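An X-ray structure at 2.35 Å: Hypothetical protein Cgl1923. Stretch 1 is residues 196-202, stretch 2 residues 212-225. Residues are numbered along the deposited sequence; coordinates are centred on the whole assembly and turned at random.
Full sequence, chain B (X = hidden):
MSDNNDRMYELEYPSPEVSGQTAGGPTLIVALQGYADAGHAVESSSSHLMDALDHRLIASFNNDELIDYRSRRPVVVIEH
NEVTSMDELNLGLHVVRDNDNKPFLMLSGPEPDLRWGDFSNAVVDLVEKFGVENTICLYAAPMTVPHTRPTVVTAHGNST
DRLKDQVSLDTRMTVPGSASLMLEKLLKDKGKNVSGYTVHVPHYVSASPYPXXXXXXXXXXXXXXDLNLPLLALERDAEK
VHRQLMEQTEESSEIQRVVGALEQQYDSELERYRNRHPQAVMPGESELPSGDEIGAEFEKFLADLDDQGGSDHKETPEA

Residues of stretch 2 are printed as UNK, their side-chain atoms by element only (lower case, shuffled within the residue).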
# COMPACT_ATOMS: atom_id res chain seq x y z
N GLY B 196 -4.42 0.37 -26.51
CA GLY B 196 -4.39 -0.60 -25.43
C GLY B 196 -5.12 -1.85 -25.88
O GLY B 196 -6.28 -1.78 -26.31
N TYR B 197 -4.43 -2.99 -25.80
CA TYR B 197 -5.01 -4.30 -26.13
C TYR B 197 -5.30 -5.11 -24.87
O TYR B 197 -4.43 -5.40 -24.06
CB TYR B 197 -4.11 -5.14 -27.05
CG TYR B 197 -3.74 -4.55 -28.40
CD1 TYR B 197 -4.41 -3.44 -28.94
CD2 TYR B 197 -2.73 -5.14 -29.16
CE1 TYR B 197 -4.06 -2.92 -30.22
CE2 TYR B 197 -2.38 -4.65 -30.44
CZ TYR B 197 -3.04 -3.53 -30.94
OH TYR B 197 -2.65 -3.05 -32.16
N THR B 198 -6.55 -5.49 -24.73
CA THR B 198 -6.95 -6.36 -23.66
C THR B 198 -7.34 -7.74 -24.22
O THR B 198 -8.19 -7.86 -25.10
CB THR B 198 -8.15 -5.74 -22.91
OG1 THR B 198 -7.83 -4.37 -22.61
CG2 THR B 198 -8.48 -6.51 -21.65
N VAL B 199 -6.75 -8.78 -23.67
CA VAL B 199 -7.11 -10.14 -24.00
C VAL B 199 -8.11 -10.57 -22.92
O VAL B 199 -7.99 -10.16 -21.75
CB VAL B 199 -5.83 -11.03 -24.08
CG1 VAL B 199 -5.16 -11.17 -22.69
CG2 VAL B 199 -6.12 -12.39 -24.67
N HIS B 200 -9.11 -11.37 -23.30
CA HIS B 200 -10.18 -11.79 -22.40
C HIS B 200 -9.92 -13.19 -21.94
O HIS B 200 -9.75 -14.08 -22.77
CB HIS B 200 -11.53 -11.75 -23.12
CG HIS B 200 -11.95 -10.38 -23.52
ND1 HIS B 200 -13.28 -10.00 -23.60
CD2 HIS B 200 -11.23 -9.28 -23.82
CE1 HIS B 200 -13.35 -8.74 -23.97
NE2 HIS B 200 -12.12 -8.27 -24.09
N VAL B 201 -9.85 -13.40 -20.62
CA VAL B 201 -9.44 -14.67 -20.08
C VAL B 201 -10.62 -15.21 -19.28
O VAL B 201 -11.23 -14.44 -18.55
CB VAL B 201 -8.18 -14.48 -19.18
CG1 VAL B 201 -7.74 -15.80 -18.51
CG2 VAL B 201 -7.03 -13.79 -19.97
N PRO B 202 -10.97 -16.52 -19.45
CA PRO B 202 -12.06 -17.09 -18.65
C PRO B 202 -11.82 -16.75 -17.19
O PRO B 202 -10.73 -16.97 -16.70
CB PRO B 202 -11.92 -18.60 -18.88
CG PRO B 202 -11.28 -18.71 -20.19
CD PRO B 202 -10.41 -17.52 -20.38
N UNK B 212 -2.94 -19.43 -23.79
CA UNK B 212 -3.67 -19.03 -25.01
C UNK B 212 -3.82 -17.48 -25.09
O UNK B 212 -3.82 -16.88 -26.18
c UNK B 212 -5.04 -19.73 -25.08
N UNK B 213 -3.88 -16.83 -23.92
CA UNK B 213 -4.03 -15.38 -23.85
C UNK B 213 -2.70 -14.66 -24.14
O UNK B 213 -2.67 -13.67 -24.85
c UNK B 213 -4.59 -14.99 -22.52
N UNK B 214 -1.60 -15.18 -23.60
CA UNK B 214 -0.27 -14.68 -23.93
C UNK B 214 -0.10 -14.72 -25.44
O UNK B 214 0.16 -13.68 -26.06
c UNK B 214 0.81 -15.53 -23.25
o UNK B 214 0.49 -15.65 -21.86
c UNK B 214 2.23 -14.94 -23.44
N UNK B 215 -0.31 -15.91 -26.02
CA UNK B 215 -0.30 -16.15 -27.48
C UNK B 215 -1.12 -15.13 -28.25
O UNK B 215 -0.63 -14.49 -29.18
c UNK B 215 -1.17 -19.57 -29.25
c UNK B 215 0.83 -18.14 -29.73
c UNK B 215 -0.79 -17.57 -27.78
c UNK B 215 -0.64 -18.15 -29.20
N UNK B 216 -2.37 -14.97 -27.83
CA UNK B 216 -3.24 -13.99 -28.44
C UNK B 216 -2.66 -12.57 -28.38
O UNK B 216 -2.64 -11.88 -29.40
c UNK B 216 -5.71 -13.84 -30.12
n UNK B 216 -7.53 -12.56 -31.30
c UNK B 216 -6.06 -12.71 -31.10
c UNK B 216 -5.72 -13.34 -28.66
c UNK B 216 -4.65 -14.05 -27.83
N UNK B 217 -2.20 -12.12 -27.20
CA UNK B 217 -1.58 -10.79 -27.10
C UNK B 217 -0.38 -10.67 -28.05
O UNK B 217 -0.24 -9.68 -28.74
c UNK B 217 -1.49 -9.96 -23.25
c UNK B 217 -2.87 -8.68 -24.94
c UNK B 217 -1.15 -10.43 -25.66
c UNK B 217 -2.17 -10.01 -24.62
N UNK B 218 0.46 -11.70 -28.08
CA UNK B 218 1.65 -11.64 -28.90
C UNK B 218 1.33 -11.61 -30.41
O UNK B 218 1.92 -10.81 -31.16
c UNK B 218 2.60 -12.78 -28.52
c UNK B 218 3.33 -12.66 -27.18
c UNK B 218 4.31 -13.80 -26.99
c UNK B 218 4.06 -11.31 -27.07
N UNK B 219 0.38 -12.43 -30.86
CA UNK B 219 0.00 -12.40 -32.27
C UNK B 219 -0.72 -11.11 -32.65
O UNK B 219 -0.61 -10.65 -33.78
c UNK B 219 -2.03 -14.11 -32.17
c UNK B 219 -0.67 -13.73 -32.75
n UNK B 219 -3.44 -16.05 -31.63
c UNK B 219 -2.31 -15.64 -32.22
o UNK B 219 -1.52 -16.44 -32.76
N UNK B 220 -1.40 -10.47 -31.70
CA UNK B 220 -1.99 -9.16 -31.97
C UNK B 220 -0.90 -8.10 -32.20
O UNK B 220 -1.04 -7.22 -33.04
o UNK B 220 -3.88 -9.74 -30.59
c UNK B 220 -2.93 -8.73 -30.85
N UNK B 221 0.17 -8.22 -31.43
CA UNK B 221 1.35 -7.38 -31.56
C UNK B 221 2.11 -7.67 -32.86
O UNK B 221 2.44 -6.75 -33.59
c UNK B 221 1.67 -6.93 -29.11
c UNK B 221 2.22 -7.54 -27.86
c UNK B 221 2.27 -7.58 -30.35
c UNK B 221 3.66 -7.03 -30.62
N UNK B 222 2.39 -8.95 -33.12
CA UNK B 222 3.04 -9.34 -34.39
C UNK B 222 2.27 -8.78 -35.60
O UNK B 222 2.88 -8.22 -36.51
c UNK B 222 3.20 -10.85 -34.47
N UNK B 223 0.94 -8.85 -35.54
CA UNK B 223 0.02 -8.40 -36.58
C UNK B 223 0.10 -6.90 -36.82
O UNK B 223 0.30 -6.46 -37.94
c UNK B 223 -2.54 -8.25 -37.11
c UNK B 223 -1.43 -8.87 -36.23
o UNK B 223 -2.27 -7.79 -38.26
o UNK B 223 -3.73 -8.26 -36.66
N UNK B 224 -0.02 -6.10 -35.76
CA UNK B 224 -0.17 -4.65 -35.89
C UNK B 224 1.15 -3.88 -35.92
O UNK B 224 1.17 -2.69 -36.23
c UNK B 224 -1.07 -4.12 -34.78
o UNK B 224 -0.89 -4.86 -33.59
N UNK B 225 2.24 -4.54 -35.59
CA UNK B 225 3.54 -3.91 -35.59
C UNK B 225 4.40 -4.53 -36.69
O UNK B 225 5.57 -4.14 -36.86
c UNK B 225 4.21 -4.08 -34.23

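Stretch 1 is a strand and stretch 2 a helix packed along it, their directions nearly antiparallel at 160° and their axes 8.5 Å apart at closest approach.

Position 212 carries one side-chain carbon, set sideways and touching nothing on the strand: Ala212. Position 213 also has a lone carbon, but it points toward the strand, with its CB 3.7 Å from Val199 CG2 and 3.7 Å from Val201 CG2. This is Ala213, and its CA lies 6.1 Å from the CA of Val199, a close approach that suits a one-carbon side chain. At 214 one carbon bears an oxygen and a second carbon and points away: Thr214.

Position 215 has four carbons forked at the second, and their end leads away from the strand; the fork gives Leu215. Position 216 has four carbons in a row ending in nitrogen, which is Lys216. Its CB approaches Val199 CG2 at 3.9 Å, but the chain then leads away and its amine is hydrogen-bonded elsewhere in the structure, so the contact borrows the base of the side chain and leaves the charge outside.

Position 217 again shows four carbons forked at the second. Its CA-to-CB bond runs sideways, yet the end of the side chain comes nearer the strand: Leu217, with chi1 m and chi2 t. Its CG lies 3.7 Å from Val199 CG1, while its CD2 lies 3.7 Å from Tyr197 O and 4.3 Å from Tyr197 CB. Position 218 has the same four-carbon fork, out of reach of the strand: Leu218. At 219 there are three carbons, the third carrying oxygen and nitrogen, also out of reach: Gln219.

Position 220 has one carbon then an oxygen, directed toward the strand: Ser220. Its CB sits 4.0 Å from Tyr197 CD2, and its OG donates to Lys216 O at 2.7 Å, satisfying the hydroxyl within the helix. Position 221 has four carbons forked at the first, with one arm two carbons long: Ile221, sideways and making no direct contact. Position 222 has a single carbon, out of reach: Ala222. Position 223 has two carbons, the second bearing two oxygens, and is exposed: Asp223.

Position 224 has one carbon then an oxygen, pointing toward the strand: Ser224. Its OG donates to Ser220 O at a very short 2.4 Å and lies 2.9 Å from Tyr197 OH, at the edge of the ring near its plane. Position 225 has one carbon, sideways and without contact: Ala225.

The contact buries 379 Å² with a simple rule. The strand alternates, sending Tyr197 and Val199 toward the helix and Thr198 and His200 away. The helix answers with 213, 216 or 217, 220 and 224, which follow one another at three or four residues and so return to one side; Leu217 starts sideways and its end comes nearer. Alanine, leucine and the base of lysine pack against Val199; the ring of Tyr197 runs past Ser220 to Ser224, and the serine hydroxyls bond back to helix carbonyls.

Stretch 2 212-225: AATLKLLQSIADSA
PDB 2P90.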